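Side-chain contacts in paenibacillus xanthan lyase (Paenibacillus, PDB 6F2P), which probably cleaves side-chain linkages of the polysaccharide xanthan by beta-elimination, as a family 8 polysaccharide lyase that carries several bound calcium ions: residues M279-E284 with H288-D293; T221-N226 with N393-N398; S579-N584 with K590-H595. All coordinates share one frame; numbering follows the deposited sequence.

Contact 1 of 3, residues M279-E284 with H288-D293; sequences MVRGRE and HGLQDD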
# COMPACT_ATOMS: atom_id res chain seq x y z
N MET A 279 15.29 5.31 -1.24
CA MET A 279 14.23 4.52 -1.83
C MET A 279 13.04 5.38 -2.27
O MET A 279 12.22 4.93 -3.07
CB MET A 279 13.78 3.41 -0.89
CG MET A 279 12.99 3.86 0.32
SD MET A 279 12.57 2.45 1.36
CE MET A 279 11.57 3.24 2.63
N VAL A 280 12.95 6.62 -1.78
CA VAL A 280 11.91 7.53 -2.24
C VAL A 280 12.44 8.62 -3.16
O VAL A 280 11.71 9.57 -3.45
CB VAL A 280 11.13 8.21 -1.08
CG1 VAL A 280 10.49 7.17 -0.16
CG2 VAL A 280 12.02 9.17 -0.31
N ARG A 281 13.69 8.50 -3.61
CA ARG A 281 14.28 9.55 -4.42
C ARG A 281 14.31 9.21 -5.91
O ARG A 281 14.88 9.96 -6.71
CB ARG A 281 15.68 9.93 -3.91
CG ARG A 281 15.68 10.41 -2.48
CD ARG A 281 16.97 11.12 -2.10
NE ARG A 281 18.17 10.36 -2.42
CZ ARG A 281 19.05 10.71 -3.36
NH1 ARG A 281 18.87 11.83 -4.05
NH2 ARG A 281 20.12 9.96 -3.59
N GLY A 282 13.67 8.10 -6.27
CA GLY A 282 13.59 7.69 -7.66
C GLY A 282 14.92 7.73 -8.39
O GLY A 282 15.95 7.28 -7.86
N ARG A 283 14.91 8.30 -9.59
CA ARG A 283 16.11 8.30 -10.43
C ARG A 283 17.23 9.16 -9.87
O ARG A 283 18.37 9.08 -10.34
CB ARG A 283 15.78 8.72 -11.86
CG ARG A 283 15.57 10.20 -12.08
CD ARG A 283 15.15 10.45 -13.52
NE ARG A 283 15.14 11.87 -13.84
CZ ARG A 283 14.05 12.64 -13.81
NH1 ARG A 283 12.88 12.12 -13.49
NH2 ARG A 283 14.14 13.93 -14.11
N GLU A 284 16.93 9.95 -8.85
CA GLU A 284 17.91 10.89 -8.32
C GLU A 284 19.02 10.26 -7.49
O GLU A 284 19.96 10.95 -7.08
CB GLU A 284 17.22 11.99 -7.55
CG GLU A 284 16.22 12.71 -8.42
CD GLU A 284 15.74 13.98 -7.79
OE1 GLU A 284 16.34 14.38 -6.76
OE2 GLU A 284 14.77 14.58 -8.32
N HIS A 288 25.50 12.49 -8.37
CA HIS A 288 26.62 12.52 -7.43
C HIS A 288 26.56 13.71 -6.49
O HIS A 288 26.99 13.62 -5.34
CB HIS A 288 27.96 12.50 -8.17
CG HIS A 288 28.24 13.73 -8.97
ND1 HIS A 288 28.97 14.79 -8.49
CD2 HIS A 288 27.89 14.06 -10.24
CE1 HIS A 288 29.06 15.72 -9.42
NE2 HIS A 288 28.41 15.31 -10.49
N GLY A 289 26.03 14.82 -6.97
CA GLY A 289 25.95 16.03 -6.17
C GLY A 289 24.71 16.04 -5.31
O GLY A 289 24.44 17.00 -4.58
N LEU A 290 23.93 14.97 -5.39
CA LEU A 290 22.65 14.93 -4.71
C LEU A 290 22.45 13.60 -4.01
O LEU A 290 21.38 12.98 -4.10
CB LEU A 290 21.53 15.20 -5.70
CG LEU A 290 20.23 15.77 -5.15
CD1 LEU A 290 20.51 16.97 -4.24
CD2 LEU A 290 19.34 16.15 -6.32
N GLN A 291 23.48 13.16 -3.29
CA GLN A 291 23.38 11.96 -2.47
C GLN A 291 22.49 12.21 -1.25
O GLN A 291 22.17 13.36 -0.94
CB GLN A 291 24.78 11.48 -2.09
CG GLN A 291 25.60 11.11 -3.31
CD GLN A 291 27.03 10.72 -3.00
OE1 GLN A 291 27.30 9.64 -2.47
NE2 GLN A 291 27.97 11.61 -3.33
N ASP A 292 22.10 11.14 -0.57
CA ASP A 292 21.05 11.21 0.45
C ASP A 292 21.19 12.33 1.50
O ASP A 292 20.19 12.99 1.84
CB ASP A 292 20.80 9.84 1.11
CG ASP A 292 21.98 9.34 1.93
OD1 ASP A 292 23.08 9.93 1.83
OD2 ASP A 292 21.80 8.36 2.68
N ASP A 293 22.41 12.57 1.97
CA ASP A 293 22.63 13.64 2.94
C ASP A 293 22.47 15.03 2.32
O ASP A 293 21.96 15.94 2.97
CB ASP A 293 23.98 13.51 3.65
CG ASP A 293 25.16 13.64 2.70
OD1 ASP A 293 25.00 13.41 1.47
OD2 ASP A 293 26.26 13.96 3.19
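Arg-281 reaches across to the carbonyl of Leu-290. Its chain starts out beside the backbone N and bends at chi3 (-51°), which helps to bring NH1 to both Leu-290 O and Glu-284 O. Arg-281 NH1 lies 2.8 Å from Leu-290 O, but the N-H points well off the line (118°), and the bond is weak. The same NH1 makes a second weak bond within its own segment, to Glu-284 O. The peptide joining Gln-291 to Asp-292 lies over one face of the guanidinium, toward its rim, with Asp-292 N 3.8 Å from Arg-281 NH2. The main polar partner of Arg-281 is Asp-278, which forms a salt bridge with NE and probably offsets the positive charge here. Glu-284, whose backbone N returns a bond to Arg-281 O, sends an extended side chain that crosses Leu-290 at a slant, OE1 of Glu-284 coming within 3.5 Å of Leu-290 CD2. This is plain van der Waals contact between a carboxylate oxygen and a methyl group. On the facing segment, Gln-291 NE2 donates to His-288 O at 3.0 Å, meeting a lone pair in the carbonyl plane, while its OE1 takes the backbone N of His-425. The arrangement closes a tight loop in the N-terminal helical domain: 279-284 follows strand 275-276, whose Leu-276 packs on Arg-281, and 288-293 leads through the N-cap residue Gln-291 into helix 292-307, with Asp-292 OD1 held by Asn-423.

Contact 2 of 3, residues T221-N226 with N393-N398; sequences TYYAYN and NYESIN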
# COMPACT_ATOMS: atom_id res chain seq x y z
N THR A 221 3.42 8.82 -12.56
CA THR A 221 2.33 7.86 -12.51
C THR A 221 2.56 6.63 -11.63
O THR A 221 1.63 6.18 -10.96
CB THR A 221 1.86 7.45 -13.93
OG1 THR A 221 1.66 8.63 -14.71
CG2 THR A 221 0.55 6.69 -13.85
N TYR A 222 3.77 6.09 -11.62
CA TYR A 222 4.01 4.80 -10.95
C TYR A 222 5.25 4.72 -10.06
O TYR A 222 5.73 3.63 -9.78
CB TYR A 222 4.13 3.67 -12.00
CG TYR A 222 3.02 3.62 -13.02
CD1 TYR A 222 1.73 3.26 -12.65
CD2 TYR A 222 3.26 3.93 -14.35
CE1 TYR A 222 0.70 3.21 -13.59
CE2 TYR A 222 2.24 3.89 -15.30
CZ TYR A 222 0.96 3.52 -14.91
OH TYR A 222 -0.05 3.48 -15.85
N TYR A 223 5.79 5.86 -9.62
CA TYR A 223 7.06 5.82 -8.90
C TYR A 223 7.02 6.52 -7.56
O TYR A 223 6.45 7.60 -7.42
CB TYR A 223 8.21 6.34 -9.77
CG TYR A 223 8.24 5.66 -11.11
CD1 TYR A 223 7.51 6.16 -12.17
CD2 TYR A 223 8.96 4.48 -11.31
CE1 TYR A 223 7.49 5.53 -13.39
CE2 TYR A 223 8.95 3.84 -12.54
CZ TYR A 223 8.21 4.37 -13.57
OH TYR A 223 8.17 3.76 -14.80
N ALA A 224 7.63 5.89 -6.56
CA ALA A 224 7.80 6.47 -5.24
C ALA A 224 8.73 7.66 -5.38
O ALA A 224 9.86 7.51 -5.82
CB ALA A 224 8.40 5.44 -4.31
N TYR A 225 8.26 8.85 -5.02
CA TYR A 225 9.02 10.05 -5.34
C TYR A 225 9.02 11.18 -4.31
O TYR A 225 9.22 12.34 -4.69
CB TYR A 225 8.60 10.61 -6.71
CG TYR A 225 9.66 10.42 -7.77
CD1 TYR A 225 10.95 10.92 -7.59
CD2 TYR A 225 9.39 9.74 -8.95
CE1 TYR A 225 11.93 10.75 -8.56
CE2 TYR A 225 10.35 9.56 -9.92
CZ TYR A 225 11.61 10.07 -9.72
OH TYR A 225 12.57 9.87 -10.69
N ASN A 226 8.83 10.86 -3.04
CA ASN A 226 8.88 11.88 -1.99
C ASN A 226 10.18 12.68 -2.05
O ASN A 226 10.17 13.90 -1.92
CB ASN A 226 8.75 11.26 -0.60
CG ASN A 226 7.46 10.48 -0.42
OD1 ASN A 226 7.08 9.68 -1.28
ND2 ASN A 226 6.79 10.72 0.70
N ASN A 393 9.33 -0.75 -11.07
CA ASN A 393 10.54 -1.26 -10.43
C ASN A 393 11.53 -0.15 -10.11
O ASN A 393 11.92 0.03 -8.96
CB ASN A 393 11.19 -2.39 -11.24
CG ASN A 393 11.26 -2.10 -12.75
OD1 ASN A 393 11.08 -0.97 -13.19
ND2 ASN A 393 11.53 -3.15 -13.53
N TYR A 394 11.93 0.60 -11.13
CA TYR A 394 12.72 1.82 -10.93
C TYR A 394 12.56 2.69 -12.15
O TYR A 394 12.09 2.24 -13.20
CB TYR A 394 14.20 1.49 -10.74
CG TYR A 394 14.83 0.92 -11.99
CD1 TYR A 394 14.51 -0.36 -12.42
CD2 TYR A 394 15.75 1.65 -12.73
CE1 TYR A 394 15.09 -0.90 -13.56
CE2 TYR A 394 16.33 1.12 -13.88
CZ TYR A 394 16.00 -0.16 -14.28
OH TYR A 394 16.56 -0.71 -15.41
N GLU A 395 12.97 3.95 -12.03
CA GLU A 395 12.88 4.85 -13.17
C GLU A 395 14.25 5.14 -13.76
O GLU A 395 15.18 5.52 -13.05
CB GLU A 395 12.20 6.16 -12.81
CG GLU A 395 12.01 7.03 -14.02
CD GLU A 395 11.43 8.38 -13.70
OE1 GLU A 395 10.40 8.73 -14.31
OE2 GLU A 395 12.02 9.10 -12.86
N SER A 396 14.36 4.96 -15.06
CA SER A 396 15.54 5.41 -15.78
C SER A 396 15.10 6.12 -17.04
O SER A 396 14.55 5.51 -17.96
CB SER A 396 16.45 4.23 -16.11
OG SER A 396 17.60 4.69 -16.80
N ILE A 397 15.31 7.43 -17.07
CA ILE A 397 15.11 8.21 -18.29
C ILE A 397 16.28 9.15 -18.48
O ILE A 397 17.02 9.42 -17.53
CB ILE A 397 13.82 9.02 -18.25
CG1 ILE A 397 13.84 9.98 -17.06
CG2 ILE A 397 12.62 8.10 -18.20
CD1 ILE A 397 12.52 10.66 -16.82
N ASN A 398 16.45 9.65 -19.71
CA ASN A 398 17.53 10.58 -20.04
C ASN A 398 18.88 10.16 -19.52
O ASN A 398 19.65 11.01 -19.08
CB ASN A 398 17.23 11.99 -19.51
CG ASN A 398 15.80 12.41 -19.73
OD1 ASN A 398 15.22 12.16 -20.79
ND2 ASN A 398 15.21 13.03 -18.71
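Glu-395 reaches from the loop of the super-sandwich domain between strands 380-385 and 411-415 to two tyrosines of 221-226, on and just after edge strand 223-224 of the small three-stranded antiparallel sheet in the helical domain. The contact therefore joins two domains of the family 8 lyase fold, between which the substrate cleft of such enzymes generally lies. At the root of the side chain, CB sits over one face of the Tyr-223 ring in a CH-pi contact, 4.2 Å from the ring centroid and 21° off the normal. Tyr-222 CB lies over the opposite face, toward the rim, so the ring has a carbon on each side. Tyr-223 CE2 also comes within 3.6 Å of Tyr-394 O. Replacing Tyr-223 with an alanine would probably leave the stem of Glu-395 without the ring face it rests on and open a gap between Tyr-222 CB and Glu-395 CB. Beyond CB the glutamate is stretched out, CG anti to the backbone N (chi1 -175°) and the chain extended again at chi2, which carries the carboxylate past Tyr-223 to the phenol of Tyr-225. At the tip the two oxygens divide their work. OE1 is bound to His-220 ND1, whereas OE2 accepts from Tyr-225 OH and forms a salt bridge with Arg-283, an arrangement that probably fixes the rotation of this buried carboxylate. The modelled separation of Tyr-225 OH and Glu-395 OE2, 2.4 Å, is doubtful as an exact length. Tyr-225 OH is also bonded to the backbone N of Arg-283. OE2 lies in the plane of the Tyr-225 ring, at its edge, while the carboxylate as a whole is turned 60° from that plane.

Contact 3 of 3, residues S579-N584 with K590-H595; sequences SWSSLN and KDSTLH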
# COMPACT_ATOMS: atom_id res chain seq x y z
N SER A 579 32.71 5.07 -11.43
CA SER A 579 32.39 6.49 -11.42
C SER A 579 30.90 6.69 -11.60
O SER A 579 30.18 5.78 -12.06
CB SER A 579 33.17 7.23 -12.52
OG SER A 579 32.64 6.94 -13.80
N TRP A 580 30.42 7.88 -11.28
CA TRP A 580 29.01 8.21 -11.40
C TRP A 580 28.49 8.15 -12.83
O TRP A 580 27.28 8.06 -13.04
CB TRP A 580 28.75 9.58 -10.79
CG TRP A 580 28.84 9.53 -9.32
CD1 TRP A 580 29.94 9.73 -8.56
CD2 TRP A 580 27.77 9.20 -8.42
NE1 TRP A 580 29.63 9.57 -7.23
CE2 TRP A 580 28.30 9.24 -7.12
CE3 TRP A 580 26.42 8.90 -8.59
CZ2 TRP A 580 27.53 8.99 -6.00
CZ3 TRP A 580 25.66 8.64 -7.48
CH2 TRP A 580 26.21 8.69 -6.20
N SER A 581 29.40 8.21 -13.79
CA SER A 581 29.05 8.21 -15.21
C SER A 581 28.27 6.97 -15.59
O SER A 581 27.40 7.01 -16.46
CB SER A 581 30.30 8.33 -16.06
OG SER A 581 30.74 9.67 -16.10
N SER A 582 28.61 5.86 -14.94
CA SER A 582 27.91 4.59 -15.13
C SER A 582 26.45 4.71 -14.71
O SER A 582 25.57 4.09 -15.32
CB SER A 582 28.59 3.49 -14.33
OG SER A 582 29.94 3.35 -14.71
N LEU A 583 26.18 5.50 -13.68
CA LEU A 583 24.81 5.64 -13.19
C LEU A 583 24.09 6.76 -13.92
O LEU A 583 22.87 6.67 -14.17
CB LEU A 583 24.77 5.90 -11.69
CG LEU A 583 25.16 4.75 -10.77
CD1 LEU A 583 26.68 4.64 -10.62
CD2 LEU A 583 24.49 4.92 -9.41
N ASN A 584 24.84 7.81 -14.25
CA ASN A 584 24.25 9.01 -14.83
C ASN A 584 25.17 9.64 -15.86
O ASN A 584 26.23 10.13 -15.52
CB ASN A 584 23.93 10.03 -13.74
CG ASN A 584 22.90 11.04 -14.17
OD1 ASN A 584 22.89 11.46 -15.33
ND2 ASN A 584 22.02 11.42 -13.27
N LYS A 590 26.85 14.09 -15.83
CA LYS A 590 27.98 13.25 -16.22
C LYS A 590 29.23 13.65 -15.45
O LYS A 590 29.58 14.83 -15.39
CB LYS A 590 28.22 13.36 -17.72
CG LYS A 590 29.14 12.28 -18.28
CD LYS A 590 29.64 12.67 -19.67
CE LYS A 590 30.22 14.08 -19.66
NZ LYS A 590 31.46 14.19 -20.49
N ASP A 591 29.88 12.66 -14.83
CA ASP A 591 31.06 12.85 -13.98
C ASP A 591 31.87 11.57 -13.98
O ASP A 591 31.44 10.55 -13.43
CB ASP A 591 30.66 13.22 -12.55
CG ASP A 591 31.86 13.40 -11.61
OD1 ASP A 591 32.95 12.81 -11.82
OD2 ASP A 591 31.71 14.13 -10.61
N SER A 592 33.06 11.63 -14.56
CA SER A 592 33.84 10.42 -14.81
C SER A 592 34.94 10.16 -13.80
O SER A 592 35.65 9.17 -13.91
CB SER A 592 34.41 10.43 -16.23
OG SER A 592 33.38 10.38 -17.20
N THR A 593 35.08 11.05 -12.82
CA THR A 593 36.06 10.85 -11.75
C THR A 593 35.86 9.50 -11.06
O THR A 593 34.76 9.15 -10.63
CB THR A 593 36.00 11.96 -10.70
OG1 THR A 593 36.26 13.22 -11.32
CG2 THR A 593 37.03 11.70 -9.61
N LEU A 594 36.95 8.75 -10.97
CA LEU A 594 36.93 7.41 -10.39
C LEU A 594 36.98 7.48 -8.87
O LEU A 594 37.58 8.39 -8.30
CB LEU A 594 38.13 6.63 -10.90
CG LEU A 594 38.09 5.12 -10.81
CD1 LEU A 594 37.30 4.55 -12.00
CD2 LEU A 594 39.51 4.56 -10.77
N HIS A 595 36.33 6.52 -8.22
CA HIS A 595 36.28 6.44 -6.77
C HIS A 595 36.44 4.99 -6.35
O HIS A 595 35.98 4.08 -7.05
CB HIS A 595 34.93 6.93 -6.25
CG HIS A 595 34.62 8.34 -6.62
ND1 HIS A 595 35.24 9.42 -6.04
CD2 HIS A 595 33.76 8.85 -7.54
CE1 HIS A 595 34.77 10.54 -6.57
NE2 HIS A 595 33.87 10.21 -7.48
O HOH W 1 32.44 10.02 -10.59
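Ser-581 and Ser-592 both turn OG anti to their own carbonyl carbon (chi1 -79° and -65°), and this rotation brings the two hydroxyls together across the loop. The oxygens lie 2.9 Å apart in a hydrogen bond that either could donate. Ser-581 OG is equally near Asp-591 O, a weaker alternative for the same proton. Beside them Ser-579 packs through CB, which lies against the carbonyl oxygens of Ser-592 and Thr-593. A water fills the angle between the chains: it accepts from Trp-580 N at 3.0 Å and can donate to Asp-591 O, though this is not settled; its approach to Thr-593 O is modelled too short to be relied on. Trp-580 CD1 meets the imidazole of His-595, 4.1 Å from His-595 CD2. The ring planes are inclined at 76°, an oblique meeting. His-425 stacks on His-595 and is hydrogen-bonded to Trp-580 NE1, so His-425 links the indole to the imidazole of His-595. The carboxylate of Asp-591 serves its own segment: OD1 takes the backbone N of Thr-593 at 2.9 Å nearly along its C-O axis and closes an Asx turn. The whole is the long connection of a beta hairpin: it links the adjacent antiparallel strands 566-578 and 595-607 of the super-sandwich domain and is joined across by serine hydroxyls and a bridging water, while the Asx turn shapes 590-595.

Contacts 1 and 2 are buried, while contact 3 lies at the surface, and their chemistry differs accordingly. Contact 1 closes a local loop within the helical domain through weak arginine bonds to carbonyls; contact 2 joins that domain to the super-sandwich domain through a carboxylate and tyrosines; contact 3, inside the super-sandwich domain, uses serine hydroxyls and water. Arg-283, from contact 1, couples the first two by its side chain and its backbone. From the other segment of contact 1, His-288 and Gln-291 pack on Trp-580 of contact 3, a second junction between the domains. Contacts 2 and 3 do not touch, their nearest atoms being about 5 Å apart.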